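Local coordinates for single-stranded DNA-binding protein (Thermoanaerobacter tengcongensis, PDB 4GS3) that probably binds single-stranded DNA through an OB-fold domain, the N-terminal part of a longer primosome-related protein, at residues 31-36 with 55-60; 72-77 with 100-105; 20-25 with 37-42. All blocks are in the same frame, centred on the assembly; numbering follows the deposited sequence.

Contact 1 (31-36 with 55-60); sequences YGEKFF and TISNRL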
loop_
_atom_site.group_PDB
_atom_site.type_symbol
_atom_site.label_atom_id
_atom_site.label_comp_id
_atom_site.label_asym_id
_atom_site.label_seq_id
_atom_site.Cartn_x
_atom_site.Cartn_y
_atom_site.Cartn_z
ATOM N N TYR A 31 -18.777 5.969 -2.650
ATOM C CA TYR A 31 -19.379 6.924 -3.555
ATOM C C TYR A 31 -18.726 6.912 -4.916
ATOM O O TYR A 31 -18.384 7.945 -5.519
ATOM C CB TYR A 31 -19.374 8.324 -2.856
ATOM C CG TYR A 31 -20.172 8.259 -1.577
ATOM C CD1 TYR A 31 -19.612 8.152 -0.325
ATOM C CD2 TYR A 31 -21.559 8.310 -1.574
ATOM C CE1 TYR A 31 -20.344 8.079 0.836
ATOM C CE2 TYR A 31 -22.355 8.235 -0.439
ATOM C CZ TYR A 31 -21.710 8.124 0.784
ATOM O OH TYR A 31 -22.407 8.066 1.970
ATOM N N GLY A 32 -18.462 5.704 -5.416
ATOM C CA GLY A 32 -17.876 5.502 -6.725
ATOM C C GLY A 32 -16.352 5.487 -6.793
ATOM O O GLY A 32 -15.810 4.967 -7.776
ATOM N N GLU A 33 -15.652 6.022 -5.814
ATOM C CA GLU A 33 -14.184 5.897 -5.744
ATOM C C GLU A 33 -13.771 4.476 -5.427
ATOM O O GLU A 33 -14.220 3.879 -4.469
ATOM C CB GLU A 33 -13.683 6.907 -4.671
ATOM C CG GLU A 33 -12.146 6.956 -4.584
ATOM C CD GLU A 33 -11.577 7.940 -3.598
ATOM O OE1 GLU A 33 -12.334 8.678 -2.885
ATOM O OE2 GLU A 33 -10.346 8.121 -3.454
ATOM N N LYS A 34 -12.870 3.892 -6.190
ATOM C CA LYS A 34 -12.427 2.503 -6.071
ATOM C C LYS A 34 -11.160 2.437 -5.196
ATOM O O LYS A 34 -10.206 3.196 -5.404
ATOM C CB LYS A 34 -12.132 1.893 -7.427
ATOM C CG LYS A 34 -13.298 1.889 -8.415
ATOM C CD LYS A 34 -12.804 1.496 -9.812
ATOM C CE LYS A 34 -13.906 0.967 -10.730
ATOM N NZ LYS A 34 -14.818 2.065 -11.170
ATOM N N PHE A 35 -11.163 1.533 -4.234
ATOM C CA PHE A 35 -10.066 1.243 -3.366
ATOM C C PHE A 35 -9.596 -0.204 -3.585
ATOM O O PHE A 35 -10.382 -1.124 -3.826
ATOM C CB PHE A 35 -10.407 1.506 -1.881
ATOM C CG PHE A 35 -10.576 2.989 -1.594
ATOM C CD1 PHE A 35 -11.796 3.596 -1.905
ATOM C CD2 PHE A 35 -9.537 3.727 -1.058
ATOM C CE1 PHE A 35 -11.958 4.939 -1.652
ATOM C CE2 PHE A 35 -9.731 5.072 -0.826
ATOM C CZ PHE A 35 -10.919 5.680 -1.142
ATOM N N PHE A 36 -8.286 -0.344 -3.418
ATOM C CA PHE A 36 -7.604 -1.602 -3.602
ATOM C C PHE A 36 -6.706 -1.889 -2.389
ATOM O O PHE A 36 -6.138 -0.959 -1.817
ATOM C CB PHE A 36 -6.733 -1.556 -4.821
ATOM C CG PHE A 36 -7.531 -1.344 -6.093
ATOM C CD1 PHE A 36 -7.916 -0.057 -6.438
ATOM C CD2 PHE A 36 -7.897 -2.392 -6.858
ATOM C CE1 PHE A 36 -8.661 0.157 -7.568
ATOM C CE2 PHE A 36 -8.625 -2.177 -8.040
ATOM C CZ PHE A 36 -9.002 -0.912 -8.373
ATOM N N THR A 55 -3.572 -0.011 1.554
ATOM C CA THR A 55 -4.829 0.339 0.900
ATOM C C THR A 55 -4.597 1.584 0.092
ATOM O O THR A 55 -3.996 2.535 0.607
ATOM C CB THR A 55 -5.956 0.532 1.906
ATOM O OG1 THR A 55 -6.176 -0.707 2.596
ATOM C CG2 THR A 55 -7.250 1.035 1.245
ATOM N N ILE A 56 -5.056 1.588 -1.145
ATOM C CA ILE A 56 -4.847 2.717 -1.995
ATOM C C ILE A 56 -6.056 2.974 -2.864
ATOM O O ILE A 56 -6.697 2.062 -3.400
ATOM C CB ILE A 56 -3.575 2.464 -2.834
ATOM C CG1 ILE A 56 -3.177 3.722 -3.586
ATOM C CG2 ILE A 56 -3.704 1.262 -3.783
ATOM C CD1 ILE A 56 -1.685 3.716 -3.969
ATOM N N SER A 57 -6.352 4.262 -3.031
ATOM C CA SER A 57 -7.361 4.746 -3.950
ATOM C C SER A 57 -6.837 4.723 -5.377
ATOM O O SER A 57 -5.691 5.047 -5.623
ATOM C CB SER A 57 -7.686 6.190 -3.648
ATOM O OG SER A 57 -8.549 6.697 -4.651
ATOM N N ASN A 58 -7.705 4.395 -6.322
ATOM C CA ASN A 58 -7.193 4.468 -7.696
ATOM C C ASN A 58 -6.994 5.916 -8.120
ATOM O O ASN A 58 -6.311 6.068 -9.113
ATOM C CB ASN A 58 -8.012 3.740 -8.734
ATOM C CG ASN A 58 -9.356 4.337 -8.991
ATOM O OD1 ASN A 58 -9.843 5.097 -8.167
ATOM N ND2 ASN A 58 -9.955 3.991 -10.096
ATOM N N ARG A 59 -7.402 6.900 -7.373
ATOM C CA ARG A 59 -6.946 8.267 -7.664
ATOM C C ARG A 59 -5.446 8.419 -7.566
ATOM O O ARG A 59 -4.893 9.282 -8.186
ATOM C CB ARG A 59 -7.508 9.312 -6.699
ATOM C CG ARG A 59 -8.917 9.150 -6.260
ATOM C CD ARG A 59 -9.608 10.431 -5.869
ATOM N NE ARG A 59 -10.523 10.609 -6.963
ATOM C CZ ARG A 59 -10.341 11.456 -7.972
ATOM N NH1 ARG A 59 -11.184 11.431 -8.986
ATOM N NH2 ARG A 59 -9.300 12.282 -7.968
ATOM N N LEU A 60 -4.782 7.647 -6.716
ATOM C CA LEU A 60 -3.368 7.937 -6.485
ATOM C C LEU A 60 -2.320 7.301 -7.337
ATOM O O LEU A 60 -1.114 7.551 -7.220
ATOM C CB LEU A 60 -3.007 7.379 -5.087
ATOM C CG LEU A 60 -3.351 8.324 -3.975
ATOM C CD1 LEU A 60 -2.870 7.655 -2.684
ATOM C CD2 LEU A 60 -2.746 9.717 -4.061
#
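Glu33 and Ser57 meet through a short hydrogen bond, Ser57 OG giving its proton to Glu33 OE2 at 2.6 Å. The carboxylate receives it on the anti lone pair of OE2, the one turned away from OE1. Glu33 CG stands anti to the backbone N (chi1 -175°), and the rest of the chain is extended, which carries the acid across to the neighbouring strand. Ser57 OG also accepts, from Arg59 N at 3.0 Å, an ST turn that begins where strand 49-57 ends. The serine hydroxyl therefore has a partner for its proton and one for its oxygen.

The backbones pair antiparallel. Phe36 and Ile56 form the hydrogen-bonded pair, with Phe36 N to Ile56 O at 2.9 Å and Ile56 N to Phe36 O at 2.8 Å. Two residues further along, Asn58 N gives a nearly straight bond of 2.9 Å to Lys34 O. The side chains pad this frame. Phe35 CE2 rests 3.7 Å from Ser57 CB, and Phe36 CE1 lies 3.8 Å from Asn58 CB. Arg59 lays its CG and CD against Glu33 OE2, and the guanidinium and carboxylate planes are almost perpendicular. Arg59 NE stays 4.3 Å from Glu33 OE2, beyond a salt bridge. Thr55 OG1 is bonded outside the pair, to Thr96 and Asn37.

At the open end of the hairpin of strands 33-43 and 49-57, a relay from backbone N-H to hydroxyl to carboxylate adds to the backbone bonds. The nearby arginine charge would probably steady the acid without a direct bond.

Contact 2 (72-77 with 100-105); sequences VKIEGQ and RDISVV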
loop_
_atom_site.group_PDB
_atom_site.type_symbol
_atom_site.label_atom_id
_atom_site.label_comp_id
_atom_site.label_asym_id
_atom_site.label_seq_id
_atom_site.Cartn_x
_atom_site.Cartn_y
_atom_site.Cartn_z
ATOM N N VAL A 72 8.198 0.431 -4.869
ATOM C CA VAL A 72 7.505 1.675 -4.569
ATOM C C VAL A 72 8.021 2.241 -3.250
ATOM O O VAL A 72 8.468 1.533 -2.362
ATOM C CB VAL A 72 5.992 1.486 -4.502
ATOM C CG1 VAL A 72 5.414 1.064 -5.813
ATOM C CG2 VAL A 72 5.581 0.491 -3.417
ATOM N N LYS A 73 7.882 3.561 -3.156
ATOM C CA LYS A 73 7.934 4.266 -1.875
ATOM C C LYS A 73 6.522 4.740 -1.573
ATOM O O LYS A 73 5.891 5.405 -2.422
ATOM C CB LYS A 73 8.883 5.436 -1.904
ATOM C CG LYS A 73 8.974 6.191 -0.601
ATOM C CD LYS A 73 9.983 7.299 -0.631
ATOM C CE LYS A 73 10.121 8.010 0.661
ATOM N NZ LYS A 73 11.005 9.209 0.614
ATOM N N ILE A 74 6.018 4.437 -0.382
ATOM C CA ILE A 74 4.705 4.804 0.060
ATOM C C ILE A 74 4.798 5.642 1.306
ATOM O O ILE A 74 5.567 5.296 2.225
ATOM C CB ILE A 74 3.832 3.577 0.356
ATOM C CG1 ILE A 74 3.631 2.784 -0.952
ATOM C CG2 ILE A 74 2.516 3.881 0.996
ATOM C CD1 ILE A 74 3.051 1.437 -0.776
ATOM N N GLU A 75 4.022 6.707 1.378
ATOM C CA GLU A 75 3.747 7.415 2.595
ATOM C C GLU A 75 2.267 7.257 2.888
ATOM O O GLU A 75 1.438 7.433 1.997
ATOM C CB GLU A 75 4.088 8.909 2.590
ATOM C CG GLU A 75 4.079 9.501 4.028
ATOM C CD GLU A 75 2.781 9.860 4.681
ATOM O OE1 GLU A 75 2.653 9.844 5.927
ATOM O OE2 GLU A 75 1.793 10.120 3.931
ATOM N N GLY A 76 1.899 7.021 4.141
ATOM C CA GLY A 76 0.513 6.944 4.495
ATOM C C GLY A 76 0.276 6.930 5.990
ATOM O O GLY A 76 1.148 7.208 6.762
ATOM N N GLN A 77 -0.949 6.635 6.320
ATOM C CA GLN A 77 -1.474 6.687 7.669
ATOM C C GLN A 77 -1.756 5.271 8.126
ATOM O O GLN A 77 -2.410 4.520 7.371
ATOM C CB GLN A 77 -2.780 7.480 7.671
ATOM C CG GLN A 77 -3.401 7.817 9.000
ATOM C CD GLN A 77 -4.654 8.673 8.849
ATOM O OE1 GLN A 77 -5.503 8.360 8.017
ATOM N NE2 GLN A 77 -4.723 9.752 9.558
ATOM N N ARG A 100 -1.180 7.830 1.173
ATOM C CA ARG A 100 -1.362 9.226 0.779
ATOM C C ARG A 100 -0.496 9.563 -0.419
ATOM O O ARG A 100 -0.864 10.486 -1.178
ATOM C CB ARG A 100 -1.039 10.141 1.976
ATOM C CG ARG A 100 -2.152 10.012 2.975
ATOM C CD ARG A 100 -1.935 11.057 4.049
ATOM N NE ARG A 100 -0.843 10.673 5.014
ATOM C CZ ARG A 100 -0.937 10.665 6.340
ATOM N NH1 ARG A 100 0.094 10.332 7.092
ATOM N NH2 ARG A 100 -2.058 11.007 6.964
ATOM N N ASP A 101 0.643 8.928 -0.602
ATOM C CA ASP A 101 1.547 9.204 -1.685
ATOM C C ASP A 101 2.211 7.919 -2.058
ATOM O O ASP A 101 2.527 7.082 -1.196
ATOM C CB ASP A 101 2.621 10.246 -1.307
ATOM C CG ASP A 101 3.417 10.508 -2.598
ATOM O OD1 ASP A 101 2.854 10.784 -3.663
ATOM O OD2 ASP A 101 4.642 10.402 -2.612
ATOM N N ILE A 102 2.388 7.716 -3.366
ATOM C CA ILE A 102 3.079 6.542 -3.858
ATOM C C ILE A 102 3.950 6.989 -5.038
ATOM O O ILE A 102 3.498 7.805 -5.862
ATOM C CB ILE A 102 2.152 5.391 -4.215
ATOM C CG1 ILE A 102 2.906 4.051 -4.496
ATOM C CG2 ILE A 102 1.226 5.746 -5.363
ATOM C CD1 ILE A 102 2.035 2.807 -4.323
ATOM N N SER A 103 5.150 6.466 -5.096
ATOM C CA SER A 103 6.027 6.684 -6.222
ATOM C C SER A 103 6.657 5.342 -6.600
ATOM O O SER A 103 7.229 4.645 -5.772
ATOM C CB SER A 103 7.133 7.658 -5.853
ATOM O OG SER A 103 6.679 8.924 -5.534
ATOM N N VAL A 104 6.605 5.011 -7.874
ATOM C CA VAL A 104 7.271 3.828 -8.420
ATOM C C VAL A 104 8.718 4.212 -8.632
ATOM O O VAL A 104 9.030 5.254 -9.189
ATOM C CB VAL A 104 6.609 3.324 -9.704
ATOM C CG1 VAL A 104 7.354 2.123 -10.262
ATOM C CG2 VAL A 104 5.146 2.885 -9.470
ATOM N N VAL A 105 9.633 3.327 -8.205
ATOM C CA VAL A 105 11.061 3.555 -8.309
ATOM C C VAL A 105 11.724 2.363 -8.990
ATOM O O VAL A 105 11.211 1.241 -8.959
ATOM C CB VAL A 105 11.685 3.847 -6.938
ATOM C CG1 VAL A 105 11.089 5.110 -6.357
ATOM C CG2 VAL A 105 11.567 2.675 -5.991
HETATM O O HOH W 1 5.926 8.334 -1.971
#
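Glu75 CG stands anti to the backbone N (chi1 -166°) and the chain bends at chi2, while Arg100 bends at chi3 (-76°). The bends set Glu75 CD and Arg100 NE near each other. The carboxylate and guanidinium planes are only 2° apart. Arg100 grips side-on: NE bonds Glu75 OE2 and NH1 bonds Glu75 OE1, each at 2.9 Å and each on a syn lone pair. Gln77 CB lies over one guanidinium face, offset toward the rim, 3.7 Å from Arg100 NH2. Glu75 OE1 also bonds Thr13 OG1, and Arg100 NH1 bonds Asn12 O. An alanine in place of Arg100 would probably leave the Glu75 carboxylate without its charged mate, with Thr13 still bound, and Asn12 O without this donor.

Arg100 N and Asp101 N both donate to Glu75 O, at 2.8 and 3.1 Å, forming a classic beta bulge. Beyond it the pairing is regular. A water donates to Lys73 O. On the other face Ile74 CG1 packs 3.7 Å from Ile102 CD1, side by side.

Strands 71-82 and 93-105 form this hairpin. Strand 14-20 pairs with the far edge of 71-82, and the Ile74 and Ile102 face meets Phe38, Ile54 and Ile56 of strands 33-43 and 49-57.

Contact 3 (20-25 with 37-42); sequences VFTPLE and NFILEV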
loop_
_atom_site.group_PDB
_atom_site.type_symbol
_atom_site.label_atom_id
_atom_site.label_comp_id
_atom_site.label_asym_id
_atom_site.label_seq_id
_atom_site.Cartn_x
_atom_site.Cartn_y
_atom_site.Cartn_z
ATOM N N VAL A 20 5.679 -4.644 -4.370
ATOM C CA VAL A 20 4.338 -5.189 -4.408
ATOM C C VAL A 20 4.459 -6.694 -4.376
ATOM O O VAL A 20 5.102 -7.276 -5.285
ATOM C CB VAL A 20 3.572 -4.685 -5.652
ATOM C CG1 VAL A 20 2.184 -5.341 -5.741
ATOM C CG2 VAL A 20 3.470 -3.153 -5.668
ATOM N N PHE A 21 3.870 -7.337 -3.399
ATOM C CA PHE A 21 4.038 -8.777 -3.148
ATOM C C PHE A 21 2.832 -9.577 -3.535
ATOM O O PHE A 21 2.926 -10.706 -4.011
ATOM C CB PHE A 21 4.408 -8.963 -1.689
ATOM C CG PHE A 21 4.861 -10.381 -1.333
ATOM C CD1 PHE A 21 6.039 -10.883 -1.861
ATOM C CD2 PHE A 21 4.099 -11.153 -0.474
ATOM C CE1 PHE A 21 6.435 -12.179 -1.479
ATOM C CE2 PHE A 21 4.520 -12.415 -0.133
ATOM C CZ PHE A 21 5.670 -12.926 -0.644
ATOM N N THR A 22 1.643 -9.041 -3.302
ATOM C CA THR A 22 0.404 -9.620 -3.775
ATOM C C THR A 22 -0.282 -8.547 -4.644
ATOM O O THR A 22 -0.032 -7.363 -4.484
ATOM C CB THR A 22 -0.508 -10.046 -2.629
ATOM O OG1 THR A 22 -0.994 -8.872 -1.943
ATOM C CG2 THR A 22 0.166 -10.987 -1.649
ATOM N N PRO A 23 -1.121 -8.960 -5.597
ATOM C CA PRO A 23 -1.675 -7.980 -6.539
ATOM C C PRO A 23 -2.721 -7.063 -5.892
ATOM O O PRO A 23 -3.383 -7.392 -4.928
ATOM C CB PRO A 23 -2.307 -8.802 -7.619
ATOM C CG PRO A 23 -2.570 -10.097 -6.961
ATOM C CD PRO A 23 -1.512 -10.338 -5.962
ATOM N N LEU A 24 -2.913 -5.933 -6.533
ATOM C CA LEU A 24 -3.999 -5.044 -6.098
ATOM C C LEU A 24 -5.324 -5.768 -6.246
ATOM O O LEU A 24 -5.700 -6.277 -7.295
ATOM C CB LEU A 24 -3.992 -3.731 -6.870
ATOM C CG LEU A 24 -3.153 -2.609 -6.203
ATOM C CD1 LEU A 24 -1.695 -3.036 -6.248
ATOM C CD2 LEU A 24 -3.451 -1.300 -6.891
ATOM N N GLU A 25 -6.073 -5.834 -5.155
ATOM C CA GLU A 25 -7.341 -6.549 -5.129
ATOM C C GLU A 25 -8.374 -5.516 -4.794
ATOM O O GLU A 25 -8.236 -4.782 -3.806
ATOM C CB GLU A 25 -7.268 -7.700 -4.127
ATOM C CG GLU A 25 -6.327 -8.808 -4.628
ATOM C CD GLU A 25 -6.060 -10.113 -3.917
ATOM O OE1 GLU A 25 -6.806 -10.288 -2.893
ATOM O OE2 GLU A 25 -5.187 -11.022 -4.295
ATOM N N ASN A 37 -6.580 -3.140 -2.052
ATOM C CA ASN A 37 -5.658 -3.597 -1.036
ATOM C C ASN A 37 -4.553 -4.416 -1.678
ATOM O O ASN A 37 -4.795 -5.129 -2.658
ATOM C CB ASN A 37 -6.408 -4.552 -0.078
ATOM C CG ASN A 37 -7.457 -3.892 0.765
ATOM O OD1 ASN A 37 -7.289 -2.804 1.305
ATOM N ND2 ASN A 37 -8.575 -4.572 0.919
ATOM N N PHE A 38 -3.344 -4.375 -1.115
ATOM C CA PHE A 38 -2.273 -5.240 -1.550
ATOM C C PHE A 38 -1.273 -5.372 -0.403
ATOM O O PHE A 38 -1.269 -4.566 0.519
ATOM C CB PHE A 38 -1.595 -4.759 -2.824
ATOM C CG PHE A 38 -0.831 -3.485 -2.728
ATOM C CD1 PHE A 38 -1.458 -2.258 -2.851
ATOM C CD2 PHE A 38 0.536 -3.496 -2.534
ATOM C CE1 PHE A 38 -0.758 -1.079 -2.826
ATOM C CE2 PHE A 38 1.254 -2.315 -2.504
ATOM C CZ PHE A 38 0.594 -1.113 -2.665
ATOM N N ILE A 39 -0.382 -6.357 -0.503
ATOM C CA ILE A 39 0.688 -6.534 0.454
ATOM C C ILE A 39 2.003 -6.061 -0.126
ATOM O O ILE A 39 2.326 -6.364 -1.279
ATOM C CB ILE A 39 0.794 -8.032 0.822
ATOM C CG1 ILE A 39 -0.530 -8.543 1.411
ATOM C CG2 ILE A 39 1.985 -8.296 1.757
ATOM C CD1 ILE A 39 -1.040 -7.785 2.603
ATOM N N LEU A 40 2.752 -5.320 0.682
ATOM C CA LEU A 40 4.078 -4.830 0.341
ATOM C C LEU A 40 5.108 -5.650 1.100
ATOM O O LEU A 40 4.994 -5.797 2.325
ATOM C CB LEU A 40 4.185 -3.337 0.713
ATOM C CG LEU A 40 5.398 -2.613 0.139
ATOM C CD1 LEU A 40 5.197 -2.340 -1.333
ATOM C CD2 LEU A 40 5.661 -1.335 0.927
ATOM N N GLU A 41 6.135 -6.145 0.408
ATOM C CA GLU A 41 7.265 -6.813 1.041
ATOM C C GLU A 41 8.359 -5.800 1.292
ATOM O O GLU A 41 8.866 -5.174 0.341
ATOM C CB GLU A 41 7.778 -7.941 0.135
ATOM C CG GLU A 41 8.950 -8.707 0.671
ATOM C CD GLU A 41 9.470 -9.718 -0.338
ATOM O OE1 GLU A 41 9.929 -9.232 -1.395
ATOM O OE2 GLU A 41 9.390 -10.923 -0.050
ATOM N N VAL A 42 8.760 -5.627 2.534
ATOM C CA VAL A 42 9.736 -4.647 2.921
ATOM C C VAL A 42 10.898 -5.334 3.613
ATOM O O VAL A 42 10.717 -5.911 4.687
ATOM C CB VAL A 42 9.137 -3.549 3.861
ATOM C CG1 VAL A 42 10.159 -2.505 4.217
ATOM C CG2 VAL A 42 7.932 -2.905 3.158
HETATM O O HOH W 2 -9.484 -6.338 -1.209
#
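Phe38 and Leu24 make the tight part of this contact. Leu24 CD1 sits 3.5 Å from Phe38 CD1, and the two side chains run side by side in the same direction. Phe38 CG lies between the backbone N and the carbonyl carbon (chi1 67°), which places it 3.7 Å from Leu24 CD1. Val20 meets the CD2 and CE2 part of the ring, its CG2 4.0 Å from Phe38 CE2 and its side chain roughly perpendicular. Phe38 CB rests 3.5 Å from Thr22 O. Ile54 and Ile74 touch this buried ring.

The outer side is looser and partly open to solvent. Phe21 is exposed, with CE1 3.5 Å from Glu41 OE2, an oxygen whose hydrogen bond goes to Tyr51 OH. Phe21 CD2 only grazes Ile39 CG2 at 4.2 Å. At the other end a water accepts from Asn37 ND2 and donates to Glu25 O, while Asn37 OD1 bonds Thr55 OG1.

Hydrogen bonds join the two segments. Ile39 O takes Phe21 N at 2.8 Å, and a weak bond from Thr22 N. Thr22 OG1 stands in for a backbone acceptor and receives Ile39 N at 3.0 Å. Glu25 and Asn37 then pair by two backbone bonds.

The pairing register shifts by two residues between Val20 and Glu25. Strands 14-20 and 25-30 both pair with 33-43, and 14-20 also pairs with 71-82, consistent with the closed barrel of an OB fold.

All three contacts belong to one curled sheet within the single-strand binding family domain. Their centres lie about 13 to 15 Å apart. Contacts 1 and 3 share strand 33-43, and their segments alternate along the chain. Contact 2 comes later, after both have closed. Ile56 CG2 packs 3.9 Å from Phe38 CE1 between contacts 1 and 3. Ile56 CD1 packs 3.8 Å from Ile102 CG2 between contacts 1 and 2. Val72 CG2 reaches within 3.5 Å of Leu40 CD1 between contacts 2 and 3, which lie on opposite sides of the chain centre. Together they join strands early and late in the sequence around a common apolar interior, as in OB-fold domains.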